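Local structure of EreC (Klebsiella pneumoniae, 6XCQ) at residues 381-386 and 393-398; 404-409 and 419-424. The protein probably hydrolyses the lactone ring ester of erythromycin and related macrolide antibiotics, and so confers resistance to them. The protein carries 1 engineered substitution. All blocks are in the same frame, centred on the assembly; numbering follows the deposited sequence.

Interaction 1: residues 381-386 and 393-398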
loop_
_atom_site.group_PDB
_atom_site.type_symbol
_atom_site.label_atom_id
_atom_site.label_comp_id
_atom_site.label_asym_id
_atom_site.label_seq_id
_atom_site.Cartn_x
_atom_site.Cartn_y
_atom_site.Cartn_z
ATOM N N GLN A 381 20.030 -0.040 16.334
ATOM C CA GLN A 381 20.958 0.124 17.447
ATOM C C GLN A 381 20.533 1.273 18.339
ATOM O O GLN A 381 20.670 1.202 19.573
ATOM C CB GLN A 381 22.379 0.357 16.943
ATOM C CG GLN A 381 23.386 0.467 18.088
ATOM C CD GLN A 381 23.530 -0.838 18.838
ATOM O OE1 GLN A 381 23.851 -1.861 18.251
ATOM N NE2 GLN A 381 23.285 -0.805 20.141
ATOM N N TYR A 382 20.037 2.347 17.727
ATOM C CA TYR A 382 19.515 3.476 18.488
ATOM C C TYR A 382 18.385 3.037 19.408
ATOM O O TYR A 382 18.332 3.439 20.575
ATOM C CB TYR A 382 19.029 4.547 17.516
ATOM C CG TYR A 382 18.467 5.803 18.145
ATOM C CD1 TYR A 382 19.293 6.878 18.457
ATOM C CD2 TYR A 382 17.103 5.927 18.390
ATOM C CE1 TYR A 382 18.780 8.033 19.013
ATOM C CE2 TYR A 382 16.581 7.077 18.941
ATOM C CZ TYR A 382 17.419 8.127 19.245
ATOM O OH TYR A 382 16.896 9.268 19.795
ATOM N N ILE A 383 17.459 2.226 18.886
ATOM C CA ILE A 383 16.395 1.650 19.708
ATOM C C ILE A 383 16.988 0.882 20.878
ATOM O O ILE A 383 16.539 1.018 22.023
ATOM C CB ILE A 383 15.490 0.738 18.855
ATOM C CG1 ILE A 383 14.726 1.552 17.811
ATOM C CG2 ILE A 383 14.534 -0.056 19.744
ATOM C CD1 ILE A 383 13.811 2.577 18.394
ATOM N N ILE A 384 18.005 0.058 20.607
ATOM C CA ILE A 384 18.646 -0.701 21.682
ATOM C C ILE A 384 19.243 0.241 22.723
ATOM O O ILE A 384 19.086 0.031 23.931
ATOM C CB ILE A 384 19.712 -1.658 21.112
ATOM C CG1 ILE A 384 19.058 -2.756 20.271
ATOM C CG2 ILE A 384 20.493 -2.300 22.233
ATOM C CD1 ILE A 384 20.064 -3.564 19.456
ATOM N N ASP A 385 19.916 1.305 22.268
ATOM C CA ASP A 385 20.527 2.266 23.187
ATOM C C ASP A 385 19.489 3.083 23.948
ATOM O O ASP A 385 19.729 3.482 25.092
ATOM C CB ASP A 385 21.453 3.216 22.422
ATOM C CG ASP A 385 22.621 2.500 21.762
ATOM O OD1 ASP A 385 22.926 1.358 22.148
ATOM O OD2 ASP A 385 23.236 3.085 20.846
ATOM N N ALA A 386 18.349 3.370 23.327
ATOM C CA ALA A 386 17.343 4.211 23.962
ATOM C C ALA A 386 16.437 3.388 24.863
ATOM O O ALA A 386 16.385 3.603 26.083
ATOM C CB ALA A 386 16.512 4.931 22.893
ATOM N N CYS A 393 9.276 -0.330 21.240
ATOM C CA CYS A 393 9.777 1.020 21.432
ATOM C C CYS A 393 9.182 1.950 20.381
ATOM O O CYS A 393 8.999 1.566 19.226
ATOM C CB CYS A 393 11.307 1.027 21.359
ATOM S SG CYS A 393 12.042 2.657 21.616
ATOM N N LEU A 394 8.922 3.191 20.782
ATOM C CA LEU A 394 8.428 4.230 19.885
ATOM C C LEU A 394 9.311 5.461 20.033
ATOM O O LEU A 394 9.508 5.941 21.153
ATOM C CB LEU A 394 6.974 4.563 20.225
ATOM C CG LEU A 394 6.192 5.623 19.468
ATOM C CD1 LEU A 394 6.204 5.329 17.983
ATOM C CD2 LEU A 394 4.777 5.614 20.003
ATOM N N THR A 395 9.840 5.970 18.913
ATOM C CA THR A 395 10.790 7.071 18.926
ATOM C C THR A 395 10.469 8.059 17.814
ATOM O O THR A 395 10.065 7.665 16.717
ATOM C CB THR A 395 12.248 6.578 18.787
ATOM O OG1 THR A 395 13.146 7.667 19.032
ATOM C CG2 THR A 395 12.541 6.036 17.400
ATOM N N LEU A 396 10.617 9.348 18.118
ATOM C CA LEU A 396 10.622 10.360 17.073
ATOM C C LEU A 396 11.984 10.365 16.392
ATOM O O LEU A 396 12.950 9.797 16.895
ATOM C CB LEU A 396 10.308 11.738 17.646
ATOM C CG LEU A 396 9.087 11.795 18.563
ATOM C CD1 LEU A 396 8.979 13.179 19.185
ATOM C CD2 LEU A 396 7.793 11.430 17.824
ATOM N N THR A 397 12.053 10.984 15.219
ATOM C CA THR A 397 13.292 10.993 14.460
ATOM C C THR A 397 13.976 12.350 14.440
ATOM O O THR A 397 15.076 12.459 13.888
ATOM C CB THR A 397 13.032 10.558 13.016
ATOM O OG1 THR A 397 12.048 11.430 12.439
ATOM C CG2 THR A 397 12.549 9.128 12.976
ATOM N N ASP A 398 13.330 13.389 14.965
ATOM C CA ASP A 398 13.876 14.744 14.920
ATOM C C ASP A 398 14.704 14.983 16.181
ATOM O O ASP A 398 14.343 15.738 17.085
ATOM C CB ASP A 398 12.760 15.771 14.762
ATOM C CG ASP A 398 13.289 17.192 14.593
ATOM O OD1 ASP A 398 14.509 17.354 14.361
ATOM O OD2 ASP A 398 12.483 18.143 14.696
#
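Both branches of Ile383, on the helix, meet Cys393 of the strand at 393-396, and the tip CD1 also reaches Thr395. CD1 lies 3.7 Å from Cys393 SG and 3.8 Å from Thr395 CG2, while the short branch CG2 rests 3.8 Å from Cys393 CB. With CG1 beside the backbone N (chi1 -66°) and a second bend after it, the long branch turns toward the strand and CD1 reaches both residues. Cys393 presents SG and CB together to the isoleucine, and its sulfur carries on into the disulfide with Cys387, the residue that follows Ala386 in the helix. Thr395 divides its two branches: the methyl goes to Ile383, whereas OG1 sits in the ring plane of Tyr382, at the edge, 3.5 Å from CE2. The C-H of CE2 points at the hydroxyl oxygen, a weakly polar edge contact; no hydrogen bond joins the segments. The single proton of OG1 has two carbonyl oxygens within reach, those of Leu396 and Thr32. Helix and strand axes approach to 9.5 Å at their closest, at an angle of 108°, so the helix crosses the strand nearly at right angles. Met401 also packs against Tyr382, and Cys426 of the adjacent strand 423-427 against Ile383; the helix thus lies over one side of the large mixed sheet of the esterase fold. The contact combines apolar packing with a covalent tie: the disulfide fixes the helix end to the start of the strand, and Ile383 fills in alongside the bonded sulfur.

Interaction 2: residues 404-409 and 419-424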
loop_
_atom_site.group_PDB
_atom_site.type_symbol
_atom_site.label_atom_id
_atom_site.label_comp_id
_atom_site.label_asym_id
_atom_site.label_seq_id
_atom_site.Cartn_x
_atom_site.Cartn_y
_atom_site.Cartn_z
ATOM N N LYS A 404 21.553 6.010 10.519
ATOM C CA LYS A 404 21.415 6.363 9.113
ATOM C C LYS A 404 20.833 5.244 8.274
ATOM O O LYS A 404 20.492 5.483 7.108
ATOM C CB LYS A 404 22.777 6.758 8.531
ATOM C CG LYS A 404 23.157 8.200 8.824
ATOM C CD LYS A 404 24.581 8.472 8.383
ATOM C CE LYS A 404 24.928 9.946 8.570
ATOM N NZ LYS A 404 25.005 10.263 10.017
ATOM N N ARG A 405 20.720 4.033 8.810
ATOM C CA ARG A 405 20.175 2.915 8.062
ATOM C C ARG A 405 19.118 2.209 8.899
ATOM O O ARG A 405 19.116 2.295 10.130
ATOM C CB ARG A 405 21.281 1.938 7.603
ATOM C CG ARG A 405 22.157 1.342 8.690
ATOM C CD ARG A 405 23.393 0.659 8.081
ATOM N NE ARG A 405 24.522 1.576 7.947
ATOM C CZ ARG A 405 24.964 2.059 6.790
ATOM N NH1 ARG A 405 24.384 1.708 5.653
ATOM N NH2 ARG A 405 25.991 2.893 6.771
ATOM N N MET A 406 18.180 1.547 8.211
ATOM C CA MET A 406 17.109 0.817 8.876
ATOM C C MET A 406 16.816 -0.444 8.081
ATOM O O MET A 406 16.906 -0.448 6.852
ATOM C CB MET A 406 15.836 1.678 9.012
ATOM C CG MET A 406 14.694 1.008 9.784
ATOM S SD MET A 406 13.466 2.226 10.336
ATOM C CE MET A 406 13.098 3.025 8.776
ATOM N N ARG A 407 16.448 -1.510 8.789
ATOM C CA ARG A 407 16.146 -2.766 8.119
ATOM C C ARG A 407 14.977 -2.587 7.151
ATOM O O ARG A 407 14.049 -1.819 7.393
ATOM C CB ARG A 407 15.820 -3.850 9.140
ATOM C CG ARG A 407 17.044 -4.247 9.999
ATOM C CD ARG A 407 16.646 -5.160 11.118
ATOM N NE ARG A 407 17.726 -6.090 11.455
ATOM C CZ ARG A 407 17.652 -7.002 12.410
ATOM N NH1 ARG A 407 16.557 -7.100 13.152
ATOM N NH2 ARG A 407 18.669 -7.830 12.608
ATOM N N SER A 408 15.034 -3.313 6.047
ATOM C CA SER A 408 13.935 -3.318 5.095
ATOM C C SER A 408 14.002 -4.670 4.403
ATOM O O SER A 408 15.015 -4.983 3.770
ATOM C CB SER A 408 14.076 -2.151 4.111
ATOM O OG SER A 408 13.121 -2.217 3.068
ATOM N N GLN A 409 12.964 -5.483 4.567
ATOM C CA GLN A 409 12.998 -6.903 4.156
ATOM C C GLN A 409 14.205 -7.537 4.856
ATOM O O GLN A 409 14.446 -7.244 6.035
ATOM C CB GLN A 409 12.996 -7.025 2.639
ATOM C CG GLN A 409 11.727 -6.506 1.963
ATOM C CD GLN A 409 10.467 -7.184 2.461
ATOM O OE1 GLN A 409 9.541 -6.513 2.903
ATOM N NE2 GLN A 409 10.409 -8.527 2.358
ATOM N N GLU A 419 14.407 13.200 7.974
ATOM C CA GLU A 419 13.613 13.644 6.838
ATOM C C GLU A 419 12.738 12.529 6.288
ATOM O O GLU A 419 11.688 12.804 5.695
ATOM C CB GLU A 419 14.545 14.142 5.741
ATOM C CG GLU A 419 15.427 15.280 6.198
ATOM C CD GLU A 419 15.954 16.067 5.037
ATOM O OE1 GLU A 419 15.831 17.310 5.054
ATOM O OE2 GLU A 419 16.495 15.428 4.104
ATOM N N ALA A 420 13.161 11.275 6.467
ATOM C CA ALA A 420 12.499 10.148 5.823
ATOM C C ALA A 420 11.224 9.740 6.550
ATOM O O ALA A 420 10.227 9.395 5.904
ATOM C CB ALA A 420 13.465 8.965 5.739
ATOM N N PHE A 421 11.237 9.758 7.885
ATOM C CA PHE A 421 10.085 9.352 8.679
ATOM C C PHE A 421 9.880 10.343 9.812
ATOM O O PHE A 421 10.815 11.020 10.238
ATOM C CB PHE A 421 10.274 7.932 9.243
ATOM C CG PHE A 421 10.417 6.897 8.176
ATOM C CD1 PHE A 421 9.286 6.384 7.537
ATOM C CD2 PHE A 421 11.668 6.477 7.765
ATOM C CE1 PHE A 421 9.416 5.433 6.533
ATOM C CE2 PHE A 421 11.793 5.533 6.757
ATOM C CZ PHE A 421 10.654 5.020 6.141
ATOM N N ASP A 422 8.644 10.403 10.313
ATOM C CA ASP A 422 8.341 11.233 11.473
ATOM C C ASP A 422 8.532 10.490 12.787
ATOM O O ASP A 422 8.907 11.117 13.782
ATOM C CB ASP A 422 6.908 11.763 11.396
ATOM C CG ASP A 422 6.702 12.724 10.227
ATOM O OD1 ASP A 422 7.024 13.924 10.367
ATOM O OD2 ASP A 422 6.248 12.266 9.155
ATOM N N ALA A 423 8.295 9.176 12.813
ATOM C CA ALA A 423 8.496 8.368 14.012
ATOM C C ALA A 423 8.872 6.956 13.588
ATOM O O ALA A 423 8.727 6.587 12.422
ATOM C CB ALA A 423 7.253 8.344 14.908
ATOM N N ILE A 424 9.371 6.171 14.551
ATOM C CA ILE A 424 9.743 4.775 14.331
ATOM C C ILE A 424 9.118 3.913 15.416
ATOM O O ILE A 424 9.187 4.243 16.607
ATOM C CB ILE A 424 11.265 4.541 14.327
ATOM C CG1 ILE A 424 12.030 5.637 13.565
ATOM C CG2 ILE A 424 11.560 3.171 13.734
ATOM C CD1 ILE A 424 11.942 5.528 12.040
#
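The Phe421 ring receives the terminal methyl of Met406 obliquely. CE of the methionine stands 3.5 Å from CE2, 3.9 Å from CD2 and 4.1 Å from CZ, so the methyl is nearest the CE2 corner, with CD2 and CZ next. Ala342 of strand 338-345 packs against the side chains of both Phe421 and Met406. The latter two approach from opposite directions. Met406 leaves its strand with CG anti to the backbone N (chi1 -176°), stays extended through the next bond and bends only at the last (chi3 54°); this bend carries CE to the phenylalanine and leaves SD facing Ile424. There the two side chains meet tip to tip, SD being 4.0 Å from Ile424 CG2 and equally far from CD1, so the sulfur sits equidistant from the two methyls, in front of both. The methionine therefore contributes its methyl to one partner and its sulfur to another. Phe421 lies just beyond the end of helix 417-420, and Ile424 is in strand 423-427 of the main sheet, whereas Met406 comes from the small two-stranded hairpin of 405-408 and 411-414. Met379 of helix 379-387 reaches both Met406 and Ile424 and extends the apolar cluster. No hydrogen bond joins the two segments, and the polar side chains of the hairpin strand turn to other partners: Arg405 makes a salt bridge to Asp377 and Ser408 OG forms a hydrogen bond with Asn308. What holds this contact is dispersion between a polarisable thioether, an aromatic ring and a branched aliphatic chain, all buried; within it Met406 is what the hairpin strand contributes, to Phe421 after the helix and to Ile424 in the sheet.

From the N terminus, helix 379-387 comes first and turns back through a short connection to strand 392-396, and interaction 1 closes that loop. The chain then passes to the hairpin 405-408 and 411-414, runs through helix 417-420 and enters strand 423-427, where interaction 2 closes a second loop. The two follow in series, neither nesting nor crossing, with centres about 11 Å apart. They meet in the main sheet, where strands 392-396 and 423-427 are antiparallel neighbours: Thr395 O is 2.7 Å from Ile424 N, a probable hydrogen bond. Just off the strand ends, Thr397 OG1 lies 2.6 Å from Phe421 O, another probable one. Helix, hairpin and sheet are thereby tied together.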